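Local structure of foldase protein PrsA 2 (6VJ4) at residues E99-D104 / E217-D222; H105-I110 / E167-A172; S181-S186 / Y190-L195. The protein catalyses cis-trans isomerisation of peptidyl-proline bonds, helps secreted proteins fold after translocation, and is important for secretion of the protective antigen. All coordinates share one frame; numbering follows the deposited sequence. Where two conformers were deposited one is given.

Contact 1: residues E99-D104 / E217-D222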
# COMPACT_ATOMS: atom_id res chain seq x y z
N GLU A 99 11.05 -24.44 -12.44
CA GLU A 99 11.61 -25.54 -13.27
C GLU A 99 11.50 -25.11 -14.74
O GLU A 99 12.41 -25.45 -15.51
CB GLU A 99 10.86 -26.85 -13.01
CG GLU A 99 11.43 -28.05 -13.75
CD GLU A 99 12.83 -28.49 -13.33
OE1 GLU A 99 13.29 -28.05 -12.25
OE2 GLU A 99 13.45 -29.28 -14.07
N LYS A 100 10.41 -24.41 -15.10
CA LYS A 100 10.25 -23.92 -16.50
C LYS A 100 11.39 -22.94 -16.83
O LYS A 100 11.95 -23.03 -17.95
CB LYS A 100 8.90 -23.24 -16.71
CG LYS A 100 8.78 -22.48 -18.03
CD LYS A 100 7.37 -22.12 -18.43
CE LYS A 100 7.32 -21.30 -19.71
NZ LYS A 100 8.00 -22.00 -20.83
N ASP A 101 11.72 -22.04 -15.90
CA ASP A 101 12.85 -21.10 -16.12
C ASP A 101 14.12 -21.91 -16.38
O ASP A 101 14.89 -21.54 -17.29
CB ASP A 101 13.08 -20.16 -14.93
CG ASP A 101 12.00 -19.11 -14.72
OD1 ASP A 101 11.38 -18.69 -15.71
OD2 ASP A 101 11.79 -18.70 -13.54
N VAL A 102 14.36 -22.95 -15.59
CA VAL A 102 15.60 -23.76 -15.80
C VAL A 102 15.55 -24.39 -17.19
O VAL A 102 16.53 -24.24 -17.94
CB VAL A 102 15.79 -24.78 -14.67
CG1 VAL A 102 16.99 -25.69 -14.91
CG2 VAL A 102 15.93 -24.05 -13.34
N LYS A 103 14.43 -25.03 -17.54
CA LYS A 103 14.31 -25.67 -18.87
C LYS A 103 14.46 -24.63 -19.99
O LYS A 103 15.06 -24.97 -20.99
CB LYS A 103 12.97 -26.39 -19.04
CG LYS A 103 12.76 -27.60 -18.15
CD LYS A 103 11.48 -28.36 -18.47
CE LYS A 103 11.19 -29.48 -17.49
NZ LYS A 103 12.33 -30.43 -17.39
N ASP A 104 13.94 -23.41 -19.79
CA ASP A 104 14.03 -22.35 -20.84
C ASP A 104 15.47 -21.89 -21.05
O ASP A 104 15.72 -21.21 -22.08
CB ASP A 104 13.18 -21.12 -20.49
CG ASP A 104 11.68 -21.36 -20.57
OD1 ASP A 104 11.28 -22.40 -21.17
OD2 ASP A 104 10.93 -20.52 -20.02
N GLU A 217 21.94 -16.60 -9.11
CA GLU A 217 23.03 -15.59 -8.98
C GLU A 217 22.75 -14.36 -9.87
O GLU A 217 22.80 -13.23 -9.35
CB GLU A 217 24.38 -16.25 -9.27
CG GLU A 217 24.76 -17.31 -8.24
CD GLU A 217 25.96 -18.17 -8.57
OE1 GLU A 217 26.49 -18.06 -9.70
OE2 GLU A 217 26.36 -18.98 -7.70
N GLU A 218 22.45 -14.57 -11.15
CA GLU A 218 22.21 -13.44 -12.10
C GLU A 218 21.03 -12.59 -11.61
O GLU A 218 21.15 -11.35 -11.66
CB GLU A 218 21.96 -13.97 -13.51
CG GLU A 218 23.20 -14.56 -14.16
CD GLU A 218 22.95 -15.34 -15.44
OE1 GLU A 218 21.78 -15.68 -15.72
OE2 GLU A 218 23.93 -15.62 -16.16
N ARG A 219 19.94 -13.22 -11.15
CA ARG A 219 18.76 -12.45 -10.68
C ARG A 219 19.08 -11.73 -9.36
O ARG A 219 18.51 -10.64 -9.14
CB ARG A 219 17.55 -13.37 -10.53
CG ARG A 219 16.99 -13.86 -11.85
CD ARG A 219 15.78 -14.75 -11.68
NE ARG A 219 15.21 -15.11 -12.96
CZ ARG A 219 14.09 -15.78 -13.12
NH1 ARG A 219 13.39 -16.17 -12.07
NH2 ARG A 219 13.66 -16.06 -14.34
N THR A 220 19.93 -12.31 -8.52
CA THR A 220 20.29 -11.70 -7.22
C THR A 220 21.22 -10.50 -7.44
O THR A 220 21.06 -9.49 -6.73
CB THR A 220 20.92 -12.73 -6.27
OG1 THR A 220 19.96 -13.76 -6.04
CG2 THR A 220 21.34 -12.13 -4.94
N ALA A 221 22.14 -10.61 -8.40
CA ALA A 221 23.12 -9.53 -8.70
C ALA A 221 22.49 -8.47 -9.61
O ALA A 221 23.19 -7.48 -9.93
CB ALA A 221 24.36 -10.12 -9.32
N ASP A 222 21.22 -8.64 -9.98
CA ASP A 222 20.53 -7.69 -10.90
C ASP A 222 19.54 -6.84 -10.10
O ASP A 222 18.53 -7.35 -9.63
CB ASP A 222 19.85 -8.45 -12.04
CG ASP A 222 19.20 -7.56 -13.09
OD1 ASP A 222 19.40 -6.33 -13.03
OD2 ASP A 222 18.49 -8.12 -13.96

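Contact 2: residues H105-I110 / E167-A172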
# COMPACT_ATOMS: atom_id res chain seq x y z
N HIS A 105 16.37 -22.20 -20.12
CA HIS A 105 17.80 -21.81 -20.24
C HIS A 105 18.65 -23.03 -20.57
O HIS A 105 19.87 -22.91 -20.50
CB HIS A 105 18.27 -21.09 -18.97
CG HIS A 105 17.68 -19.74 -18.79
ND1 HIS A 105 16.36 -19.55 -18.44
CD2 HIS A 105 18.22 -18.51 -18.95
CE1 HIS A 105 16.10 -18.26 -18.38
NE2 HIS A 105 17.23 -17.60 -18.69
N TYR A 106 18.02 -24.15 -20.91
CA TYR A 106 18.79 -25.36 -21.30
C TYR A 106 19.12 -25.23 -22.79
O TYR A 106 18.31 -25.64 -23.65
CB TYR A 106 18.03 -26.64 -20.99
CG TYR A 106 18.73 -27.89 -21.43
CD1 TYR A 106 19.91 -28.32 -20.85
CD2 TYR A 106 18.17 -28.71 -22.39
CE1 TYR A 106 20.53 -29.50 -21.23
CE2 TYR A 106 18.76 -29.89 -22.78
CZ TYR A 106 19.96 -30.29 -22.21
OH TYR A 106 20.54 -31.46 -22.62
N LYS A 107 20.25 -24.61 -23.04
CA LYS A 107 20.74 -24.36 -24.42
C LYS A 107 22.25 -24.47 -24.43
O LYS A 107 22.92 -24.22 -23.42
CB LYS A 107 20.37 -22.96 -24.89
CG LYS A 107 18.90 -22.62 -24.85
CD LYS A 107 18.63 -21.25 -25.44
CE LYS A 107 17.21 -20.81 -25.20
NZ LYS A 107 16.96 -19.45 -25.74
N PRO A 108 22.84 -24.83 -25.57
CA PRO A 108 24.29 -24.90 -25.67
C PRO A 108 24.93 -23.52 -25.51
O PRO A 108 24.30 -22.53 -25.87
CB PRO A 108 24.57 -25.40 -27.09
CG PRO A 108 23.27 -25.21 -27.85
CD PRO A 108 22.15 -25.13 -26.84
N GLU A 109 26.11 -23.49 -24.90
CA GLU A 109 26.92 -22.26 -24.86
C GLU A 109 27.24 -21.92 -26.32
O GLU A 109 27.55 -22.86 -27.09
CB GLU A 109 28.13 -22.58 -23.98
CG GLU A 109 28.93 -21.40 -23.50
CD GLU A 109 30.07 -21.76 -22.56
OE1 GLU A 109 30.19 -22.94 -22.18
OE2 GLU A 109 30.84 -20.86 -22.22
N ILE A 110 27.14 -20.65 -26.69
CA ILE A 110 27.43 -20.24 -28.09
C ILE A 110 28.45 -19.11 -28.10
O ILE A 110 28.58 -18.38 -27.10
CB ILE A 110 26.18 -19.82 -28.86
CG1 ILE A 110 25.36 -18.77 -28.11
CG2 ILE A 110 25.33 -21.03 -29.21
CD1 ILE A 110 24.29 -18.08 -28.97
N GLU A 167 16.12 -10.46 -26.79
CA GLU A 167 16.04 -10.15 -28.24
C GLU A 167 17.31 -10.64 -28.95
O GLU A 167 17.21 -11.27 -30.02
CB GLU A 167 15.88 -8.65 -28.48
CG GLU A 167 14.57 -8.09 -27.96
CD GLU A 167 14.48 -7.76 -26.47
OE1 GLU A 167 15.49 -7.93 -25.73
OE2 GLU A 167 13.40 -7.33 -26.05
N PHE A 168 18.46 -10.35 -28.36
CA PHE A 168 19.73 -10.74 -28.99
C PHE A 168 19.84 -12.28 -28.99
O PHE A 168 20.17 -12.88 -29.99
CB PHE A 168 20.91 -10.19 -28.21
CG PHE A 168 22.25 -10.49 -28.81
CD1 PHE A 168 22.87 -11.70 -28.59
CD2 PHE A 168 22.92 -9.53 -29.57
CE1 PHE A 168 24.11 -11.98 -29.14
CE2 PHE A 168 24.16 -9.81 -30.11
CZ PHE A 168 24.75 -11.04 -29.92
N GLU A 169 19.53 -12.85 -27.84
CA GLU A 169 19.65 -14.32 -27.66
C GLU A 169 18.75 -15.06 -28.64
O GLU A 169 19.21 -16.06 -29.22
CB GLU A 169 19.29 -14.71 -26.23
CG GLU A 169 19.32 -16.21 -26.02
CD GLU A 169 19.24 -16.66 -24.58
OE1 GLU A 169 19.66 -15.90 -23.67
OE2 GLU A 169 18.74 -17.78 -24.37
N THR A 170 17.50 -14.59 -28.78
CA THR A 170 16.51 -15.26 -29.67
C THR A 170 17.07 -15.31 -31.09
O THR A 170 17.00 -16.38 -31.74
CB THR A 170 15.15 -14.57 -29.59
OG1 THR A 170 14.67 -14.80 -28.27
CG2 THR A 170 14.18 -15.12 -30.62
N ALA A 171 17.63 -14.19 -31.54
CA ALA A 171 18.17 -14.15 -32.91
C ALA A 171 19.42 -15.02 -33.04
O ALA A 171 19.54 -15.74 -34.07
CB ALA A 171 18.49 -12.71 -33.26
N ALA A 172 20.33 -14.94 -32.07
CA ALA A 172 21.61 -15.66 -32.15
C ALA A 172 21.38 -17.17 -32.25
O ALA A 172 22.06 -17.83 -33.04
CB ALA A 172 22.46 -15.31 -30.94

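Contact 3: residues S181-S186 / Y190-L195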
# COMPACT_ATOMS: atom_id res chain seq x y z
N SER A 181 23.03 -12.30 -39.22
CA SER A 181 21.61 -11.92 -39.06
C SER A 181 21.29 -10.65 -39.84
O SER A 181 22.21 -9.88 -40.16
CB SER A 181 21.28 -11.67 -37.64
OG SER A 181 21.84 -10.44 -37.19
N ASP A 182 19.99 -10.47 -40.09
CA ASP A 182 19.49 -9.13 -40.49
C ASP A 182 19.52 -8.31 -39.21
O ASP A 182 19.83 -8.84 -38.13
CB ASP A 182 18.10 -9.27 -41.11
CG ASP A 182 18.21 -9.66 -42.57
OD1 ASP A 182 19.03 -9.04 -43.29
OD2 ASP A 182 17.51 -10.59 -42.96
N PRO A 183 19.25 -6.99 -39.26
CA PRO A 183 19.27 -6.16 -38.06
C PRO A 183 18.29 -6.67 -37.02
O PRO A 183 17.14 -7.00 -37.35
CB PRO A 183 18.84 -4.77 -38.58
CG PRO A 183 19.28 -4.81 -40.03
CD PRO A 183 18.93 -6.21 -40.47
N VAL A 184 18.80 -6.81 -35.80
CA VAL A 184 18.04 -7.28 -34.63
C VAL A 184 17.88 -6.12 -33.66
O VAL A 184 18.91 -5.66 -33.11
CB VAL A 184 18.75 -8.47 -33.96
CG1 VAL A 184 18.01 -8.93 -32.72
CG2 VAL A 184 18.95 -9.61 -34.94
N GLN A 185 16.63 -5.72 -33.41
CA GLN A 185 16.41 -4.60 -32.48
C GLN A 185 16.49 -5.11 -31.05
O GLN A 185 15.97 -6.22 -30.76
CB GLN A 185 15.06 -3.93 -32.71
CG GLN A 185 14.92 -2.63 -31.95
CD GLN A 185 13.57 -2.00 -32.15
OE1 GLN A 185 12.56 -2.69 -32.22
NE2 GLN A 185 13.55 -0.68 -32.20
N SER A 186 17.20 -4.36 -30.22
CA SER A 186 17.26 -4.65 -28.76
C SER A 186 17.21 -3.31 -28.05
O SER A 186 17.26 -2.26 -28.69
CB SER A 186 18.48 -5.44 -28.38
OG SER A 186 19.57 -4.57 -28.16
N TYR A 190 20.51 -1.60 -32.69
CA TYR A 190 20.33 -2.67 -33.70
C TYR A 190 21.62 -3.46 -33.81
O TYR A 190 22.70 -2.84 -33.97
CB TYR A 190 19.96 -2.10 -35.08
CG TYR A 190 18.59 -1.50 -35.11
CD1 TYR A 190 17.48 -2.27 -35.37
CD2 TYR A 190 18.42 -0.15 -34.83
CE1 TYR A 190 16.20 -1.71 -35.38
CE2 TYR A 190 17.16 0.42 -34.83
CZ TYR A 190 16.05 -0.36 -35.09
OH TYR A 190 14.81 0.20 -35.09
N HIS A 191 21.49 -4.79 -33.82
CA HIS A 191 22.67 -5.67 -33.88
C HIS A 191 22.71 -6.42 -35.20
O HIS A 191 21.65 -6.82 -35.70
CB HIS A 191 22.64 -6.77 -32.80
CG HIS A 191 22.46 -6.30 -31.41
ND1 HIS A 191 23.52 -6.21 -30.52
CD2 HIS A 191 21.36 -5.90 -30.73
CE1 HIS A 191 23.08 -5.77 -29.37
NE2 HIS A 191 21.76 -5.57 -29.47
N ILE A 192 23.91 -6.52 -35.75
CA ILE A 192 24.16 -7.50 -36.82
C ILE A 192 24.96 -8.59 -36.10
O ILE A 192 26.02 -8.29 -35.52
CB ILE A 192 24.89 -6.91 -38.02
CG1 ILE A 192 24.04 -5.82 -38.68
CG2 ILE A 192 25.23 -8.01 -39.00
CD1 ILE A 192 22.72 -6.30 -39.22
N ILE A 193 24.43 -9.82 -36.13
CA ILE A 193 25.03 -10.93 -35.33
C ILE A 193 25.58 -12.01 -36.25
O ILE A 193 24.93 -12.32 -37.30
CB ILE A 193 23.95 -11.53 -34.39
CG1 ILE A 193 23.22 -10.48 -33.57
CG2 ILE A 193 24.56 -12.64 -33.53
CD1 ILE A 193 22.01 -11.02 -32.80
N LYS A 194 26.75 -12.53 -35.90
CA LYS A 194 27.34 -13.67 -36.62
C LYS A 194 27.57 -14.79 -35.62
O LYS A 194 28.28 -14.57 -34.64
CB LYS A 194 28.64 -13.27 -37.32
CG LYS A 194 29.28 -14.39 -38.10
CD LYS A 194 30.50 -14.02 -38.89
CE LYS A 194 31.62 -13.47 -38.03
NZ LYS A 194 32.89 -13.36 -38.80
N LEU A 195 26.98 -15.96 -35.85
CA LEU A 195 27.25 -17.08 -34.92
C LEU A 195 28.58 -17.72 -35.30
O LEU A 195 28.76 -18.05 -36.46
CB LEU A 195 26.12 -18.10 -35.02
CG LEU A 195 26.28 -19.28 -34.07
CD1 LEU A 195 26.11 -18.88 -32.62
CD2 LEU A 195 25.29 -20.36 -34.45

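Contact 1: residues E99-D104 / E217-D222
Asp101 and Arg219 form an interhelical salt bridge, the one point at which residues 99-104 and 217-222 touch. This surface contact links helix 99-104, which leads into strand 110-117, to the end of helix 204-220, which follows strand 189-198. The backbones stay well apart, the nearest CA atoms, those of Asp101 and Arg219, being 11.8 Å from each other, so the gap is bridged mainly by the long arginine side chain. Its CG stands beside the backbone N and opposite the carbonyl carbon (chi1 -71°), and from there the chain runs extended to NE, carrying the guanidinium out toward helix 99-104. The short Asp101 side chain meets it at about a right angle, and the carboxylate plane is turned 74° against the guanidinium plane. Such a twist rules out flat, two-pronged pairing of both oxygens with both terminal nitrogens. Instead a single oxygen sits at the guanidinium edge, near its plane: Asp101 OD2 lies 3.3 Å from Arg219 NH1 and equally 3.3 Å from Arg219 NH2. The hydrogen bond from NH1 is weak, bent to 136° at the hydrogen, and the attraction is therefore probably mostly electrostatic. Arg219 NH1 has a firmer partner in Ser96 OG, just ahead of helix 99-104, and the Arg219 side chain also touches Ile93 and Val97. Elsewhere Val102 packs on Tyr204, Ile211 and Arg212 of helix 204-220. Within the short helix, Lys100 NZ makes a salt bridge one turn on, 3.3 Å from Asp104 OD1. Back at the interhelical bridge, the other carboxylate oxygen is the more distant one, with Asp101 OD1 3.7 Å from Arg219 NH2.

Contact 2: residues H105-I110 / E167-A172
In the parvulin-type (PpiC) isomerase domain, Lys107, just ahead of strand 110-117, and Ile110, at its start, meet Glu169 and Ala172 of helix 166-174. The contact has a polar and an apolar point. In the first, Lys107 and Glu169 approach from opposite directions, each with an extended chain, and Lys107 NZ donates to Glu169 OE2 at 2.8 Å in a salt bridge. The ammonium comes to the anti side of that oxygen, 17° out of the carboxylate plane. The end of the lysine chain lies close as well, with Lys107 CE 3.5 Å and Lys107 CD 3.6 Å from Glu169 OE2. Glu169 was modelled in two conformers, and this geometry belongs to one of them. There the carboxylate is gripped at both oxygens by the preceding loop: Ser161 OG bonds OE2 and the backbone N of Gly162 bonds OE1. These bonds probably hold the buried group in place for the lysine.

The apolar point is a single methyl-to-methyl touch. Ile110 CD1 meets Ala172 CB at 3.9 Å, and it gets there because CG1 takes the position between the backbone N and carbonyl carbon (chi1 52°), pointing the branch at the helix. The CA atoms of Ile110 and Ala172, the nearest pair across the contact, are 8.4 Å apart. Ile110 also packs on Phe159 and Leu195 of the adjoining strands, and Pro108 O accepts a bond from Tyr173 OH. Helix 166-174 thus lies against the start of the first strand of an antiparallel sheet, an arrangement belonging to the parvulin fold.

Contact 3: residues S181-S186 / Y190-L195
Val184 and His191 form the hydrogen-bonded pair of an antiparallel beta hairpin, and they mark its tight part. Val184 N donates to His191 O at 2.9 Å, and His191 N returns the bond to Val184 O at 2.8 Å. Past Pro183 the regular pairing is lost, and Ser181 alone meets both backbone polar atoms of Ile193: Ser181 N donates to Ile193 O at 2.7 Å, and Ile193 N to Ser181 OG at 2.9 Å. The hydroxyl, between its own backbone N and carbonyl carbon (chi1 74°), also donates to Asp182 O. Buried Ser181 O has no partner in the model. Apolar contacts fill in: Pro183 CG lies 3.8 Å from Ile192 CD1, the side chains pointing the same way, and Val184 CG2 lies 4.0 Å from Ile193 CD1, crossing at about a right angle. Ser186 OG meets the imidazole edge, in plane, 2.7 Å from His191 NE2.

The looser side belongs to Gln185 and Tyr190, the non-hydrogen-bonded pair. Their side chains run side by side, amide and ring planes 15° apart, with Gln185 CB 3.7 Å from Tyr190 CE1. Gln185 NE2 nears Tyr190 OH at too poor an angle for a hydrogen bond, and Gln185 is exposed to solvent.

On the face of Val184 and His191 lies helix 166-174, with Ala171 against Val184 and Phe168 edge-to-face with His191; His191 ND1 bonds His114 ND1, consistent with the parvulin dual-histidine motif. Across the sheet, helix 120-131 receives Pro183, Tyr190 and Ile192, while strand 110-117 pairs with 190-195 on the side away from 184-186.

In the fold
From the N terminus the chain passes through a series of helices to helix 99-104, the first half of contact 1. Residues 105-110 then lead into strand 110-117, and contact 2 closes when helix 166-174 returns to them. Contact 3 follows in series as the hairpin of 184-186 and 189-198; its centre lies about 13 Å from that of contact 2, and helix 166-174, half of contact 2, also packs on both strands of contact 3. Helix 204-220 finally closes contact 1, whose loop encloses the other two. Contact 1 thus joins helix 99-104 to helix 204-220, contact 2 ties the chain before strand 110-117 to helix 166-174, and contact 3 ties an edge strand to the sheet.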